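Local coordinates for proteasome activator protein PA26 (Trypanosoma brucei, PDB 1YAR) that probably binds the ends of the 20S proteasome as a ring-shaped, PA28-like activator and opens its gate to substrates, at residues G54-S59 and E188-D193. Numbering follows the deposited sequence.
Sequences GVIRNS and ELRQID. Unlike the reference sequence in segment 54-59: Val55 (reference Thr).
Three main-chain carbonyls converge on the guanidinium of Arg190: those of Ile56 and Arg57 in the last turn of helix 24-57, and that of Ser59 in the loop after it. The best of the bonds runs from Arg190 NH2 to Arg57 O at 2.8 Å: the acceptor lies 7° out of the guanidinium plane, at its edge, whereas the donor sits above the carbonyl plane. Its N-H...O angle of 141° is bent too, so its advantage is the shorter distance. Arg190 NE is shared between two weak bonds, to Ser59 O at 3.0 Å, the most bent, and to Ile56 O at 3.3 Å. A cationic side chain thus grips the C-terminal end of a helix, probably favourably with the helix dipole. Arg190 gets there by an almost fully stretched chain, with CG anti to the backbone N (chi1 -179°) and the run from CG to NE extended.

Next to this polar grip, Ile56 lies alongside Arg190, the two pointing in opposite senses. Ile56 CG2 touches Arg190 CG at 3.9 Å, and Ile56 CD1 comes within 3.4 Å of Asp193 O. The turn itself is fixed locally: Asn58 leaves helical geometry, Ser59 N also bonds Ile56 O, and Ser59 OG bonds Val55 O at 2.8 Å.

Further out, Asp193 turns its carboxylate to Tyr61, Tyr154 and Arg158, while Arg57 salt-bridges Asp82 of the second subunit. The contact joins two long helices, 24-57 and 183-226, near one end of the subunit's all-helical bundle, with Leu73 of helix 71-99 against Ile56 and Asp193, and helix 150-166 against Leu189 and Ile192.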
ATOM      1  N   GLY O  54      52.180 -75.009  88.451  1.00 36.59           N
ATOM      2  CA  GLY O  54      51.542 -76.263  88.871  1.00 37.88           C
ATOM      3  C   GLY O  54      52.252 -76.889  90.057  1.00 38.95           C
ATOM      4  O   GLY O  54      51.609 -77.362  90.993  1.00 39.64           O
ATOM      5  N   VAL O  55      53.580 -76.866  90.017  1.00 39.65           N
ATOM      6  CA  VAL O  55      54.425 -77.394  91.091  1.00 40.94           C
ATOM      7  C   VAL O  55      54.219 -76.628  92.412  1.00 41.21           C
ATOM      8  O   VAL O  55      54.089 -77.237  93.478  1.00 41.52           O
ATOM      9  CB  VAL O  55      55.926 -77.424  90.667  1.00 40.57           C
ATOM     10  CG1 VAL O  55      56.816 -77.925  91.802  1.00 42.46           C
ATOM     11  CG2 VAL O  55      56.108 -78.313  89.448  1.00 40.65           C
ATOM     12  N   ILE O  56      54.176 -75.299  92.341  1.00 41.25           N
ATOM     13  CA  ILE O  56      53.945 -74.484  93.535  1.00 41.35           C
ATOM     14  C   ILE O  56      52.541 -74.708  94.100  1.00 42.06           C
ATOM     15  O   ILE O  56      52.385 -74.890  95.297  1.00 41.84           O
ATOM     16  CB  ILE O  56      54.168 -72.990  93.240  1.00 41.12           C
ATOM     17  CG1 ILE O  56      55.566 -72.765  92.652  1.00 40.54           C
ATOM     18  CG2 ILE O  56      53.967 -72.161  94.507  1.00 39.65           C
ATOM     19  CD1 ILE O  56      55.629 -71.577  91.744  1.00 42.75           C
ATOM     20  N   ARG O  57      51.530 -74.687  93.235  1.00 43.26           N
ATOM     21  CA  ARG O  57      50.143 -74.934  93.635  1.00 44.94           C
ATOM     22  C   ARG O  57      50.004 -76.212  94.476  1.00 45.40           C
ATOM     23  O   ARG O  57      49.233 -76.245  95.431  1.00 45.34           O
ATOM     24  CB  ARG O  57      49.243 -75.007  92.400  1.00 44.58           C
ATOM     25  CG  ARG O  57      47.796 -75.371  92.690  1.00 46.00           C
ATOM     26  CD  ARG O  57      46.889 -75.373  91.459  1.00 46.46           C
ATOM     27  NE  ARG O  57      46.743 -74.029  90.895  1.00 49.90           N
ATOM     28  CZ  ARG O  57      45.820 -73.136  91.268  1.00 50.11           C
ATOM     29  NH1 ARG O  57      44.933 -73.422  92.214  1.00 48.67           N
ATOM     30  NH2 ARG O  57      45.792 -71.946  90.686  1.00 51.30           N
ATOM     31  N   ASN O  58      50.774 -77.239  94.112  1.00 46.91           N
ATOM     32  CA  ASN O  58      50.755 -78.549  94.783  1.00 48.33           C
ATOM     33  C   ASN O  58      51.683 -78.685  95.989  1.00 48.69           C
ATOM     34  O   ASN O  58      51.877 -79.797  96.497  1.00 49.37           O
ATOM     35  CB  ASN O  58      51.070 -79.657  93.772  1.00 48.79           C
ATOM     36  CG  ASN O  58      49.845 -80.095  92.984  1.00 51.32           C
ATOM     37  OD1 ASN O  58      48.705 -79.773  93.349  1.00 53.03           O
ATOM     38  ND2 ASN O  58      50.071 -80.844  91.904  1.00 53.16           N
ATOM     39  N   SER O  59      52.237 -77.565  96.451  1.00 48.65           N
ATOM     40  CA  SER O  59      53.224 -77.555  97.527  1.00 48.44           C
ATOM     41  C   SER O  59      52.661 -76.993  98.821  1.00 48.14           C
ATOM     42  O   SER O  59      51.844 -76.063  98.804  1.00 48.64           O
ATOM     43  CB  SER O  59      54.444 -76.715  97.124  1.00 48.55           C
ATOM     44  OG  SER O  59      55.195 -77.342  96.095  1.00 49.57           O
ATOM     45  N   GLU O 188      52.046 -66.152 102.198  1.00 28.77           N
ATOM     46  CA  GLU O 188      52.435 -65.112 101.236  1.00 29.53           C
ATOM     47  C   GLU O 188      53.725 -65.475 100.465  1.00 29.96           C
ATOM     48  O   GLU O 188      53.882 -65.105  99.289  1.00 29.51           O
ATOM     49  CB  GLU O 188      52.556 -63.740 101.902  1.00 29.78           C
ATOM     50  CG  GLU O 188      52.672 -62.617 100.885  1.00 31.15           C
ATOM     51  CD  GLU O 188      52.985 -61.276 101.504  1.00 34.93           C
ATOM     52  OE1 GLU O 188      53.325 -60.357 100.727  1.00 38.62           O
ATOM     53  OE2 GLU O 188      52.892 -61.141 102.745  1.00 35.65           O
ATOM     54  N   LEU O 189      54.627 -66.228 101.109  1.00 29.88           N
ATOM     55  CA  LEU O 189      55.861 -66.677 100.462  1.00 29.46           C
ATOM     56  C   LEU O 189      55.546 -67.583  99.293  1.00 29.05           C
ATOM     57  O   LEU O 189      56.101 -67.421  98.194  1.00 28.39           O
ATOM     58  CB  LEU O 189      56.770 -67.420 101.453  1.00 29.95           C
ATOM     59  CG  LEU O 189      58.150 -67.868 100.961  1.00 30.47           C
ATOM     60  CD1 LEU O 189      59.044 -66.660 100.728  1.00 31.28           C
ATOM     61  CD2 LEU O 189      58.786 -68.876 101.968  1.00 30.54           C
ATOM     62  N   ARG O 190      54.641 -68.530  99.534  1.00 27.94           N
ATOM     63  CA  ARG O 190      54.153 -69.414  98.492  1.00 28.31           C
ATOM     64  C   ARG O 190      53.421 -68.603  97.421  1.00 27.31           C
ATOM     65  O   ARG O 190      53.518 -68.929  96.239  1.00 27.07           O
ATOM     66  CB  ARG O 190      53.220 -70.460  99.101  1.00 28.25           C
ATOM     67  CG  ARG O 190      52.670 -71.458  98.146  1.00 32.28           C
ATOM     68  CD  ARG O 190      51.894 -72.542  98.845  1.00 38.08           C
ATOM     69  NE  ARG O 190      51.101 -73.328  97.914  1.00 42.87           N
ATOM     70  CZ  ARG O 190      49.865 -73.018  97.549  1.00 46.47           C
ATOM     71  NH1 ARG O 190      49.273 -71.934  98.044  1.00 47.85           N
ATOM     72  NH2 ARG O 190      49.210 -73.797  96.696  1.00 47.44           N
ATOM     73  N   GLN O 191      52.691 -67.564  97.847  1.00 27.18           N
ATOM     74  CA  GLN O 191      51.861 -66.792  96.919  1.00 27.00           C
ATOM     75  C   GLN O 191      52.730 -65.959  95.987  1.00 27.41           C
ATOM     76  O   GLN O 191      52.383 -65.768  94.810  1.00 27.64           O
ATOM     77  CB  GLN O 191      50.840 -65.902  97.635  1.00 26.56           C
ATOM     78  CG  GLN O 191      49.599 -65.583  96.727  1.00 26.30           C
ATOM     79  CD  GLN O 191      48.915 -66.843  96.187  1.00 27.28           C
ATOM     80  OE1 GLN O 191      48.585 -67.753  96.957  1.00 27.95           O
ATOM     81  NE2 GLN O 191      48.692 -66.892  94.879  1.00 26.07           N
ATOM     82  N   ILE O 192      53.839 -65.451  96.516  1.00 26.82           N
ATOM     83  CA  ILE O 192      54.810 -64.743  95.695  1.00 27.13           C
ATOM     84  C   ILE O 192      55.358 -65.689  94.619  1.00 27.41           C
ATOM     85  O   ILE O 192      55.378 -65.334  93.436  1.00 26.25           O
ATOM     86  CB  ILE O 192      55.944 -64.129  96.558  1.00 27.61           C
ATOM     87  CG1 ILE O 192      55.434 -62.909  97.312  1.00 27.31           C
ATOM     88  CG2 ILE O 192      57.159 -63.747  95.685  1.00 27.50           C
ATOM     89  CD1 ILE O 192      56.300 -62.516  98.502  1.00 26.36           C
ATOM     90  N   ASP O 193      55.780 -66.900  95.016  1.00 26.66           N
ATOM     91  CA  ASP O 193      56.238 -67.889  94.029  1.00 26.75           C
ATOM     92  C   ASP O 193      55.183 -68.191  92.968  1.00 26.50           C
ATOM     93  O   ASP O 193      55.478 -68.157  91.774  1.00 26.46           O
ATOM     94  CB  ASP O 193      56.698 -69.183  94.689  1.00 27.02           C
ATOM     95  CG  ASP O 193      57.992 -69.008  95.448  1.00 28.69           C
ATOM     96  OD1 ASP O 193      58.613 -67.917  95.376  1.00 30.74           O
ATOM     97  OD2 ASP O 193      58.457 -69.897  96.175  1.00 31.27           O
TER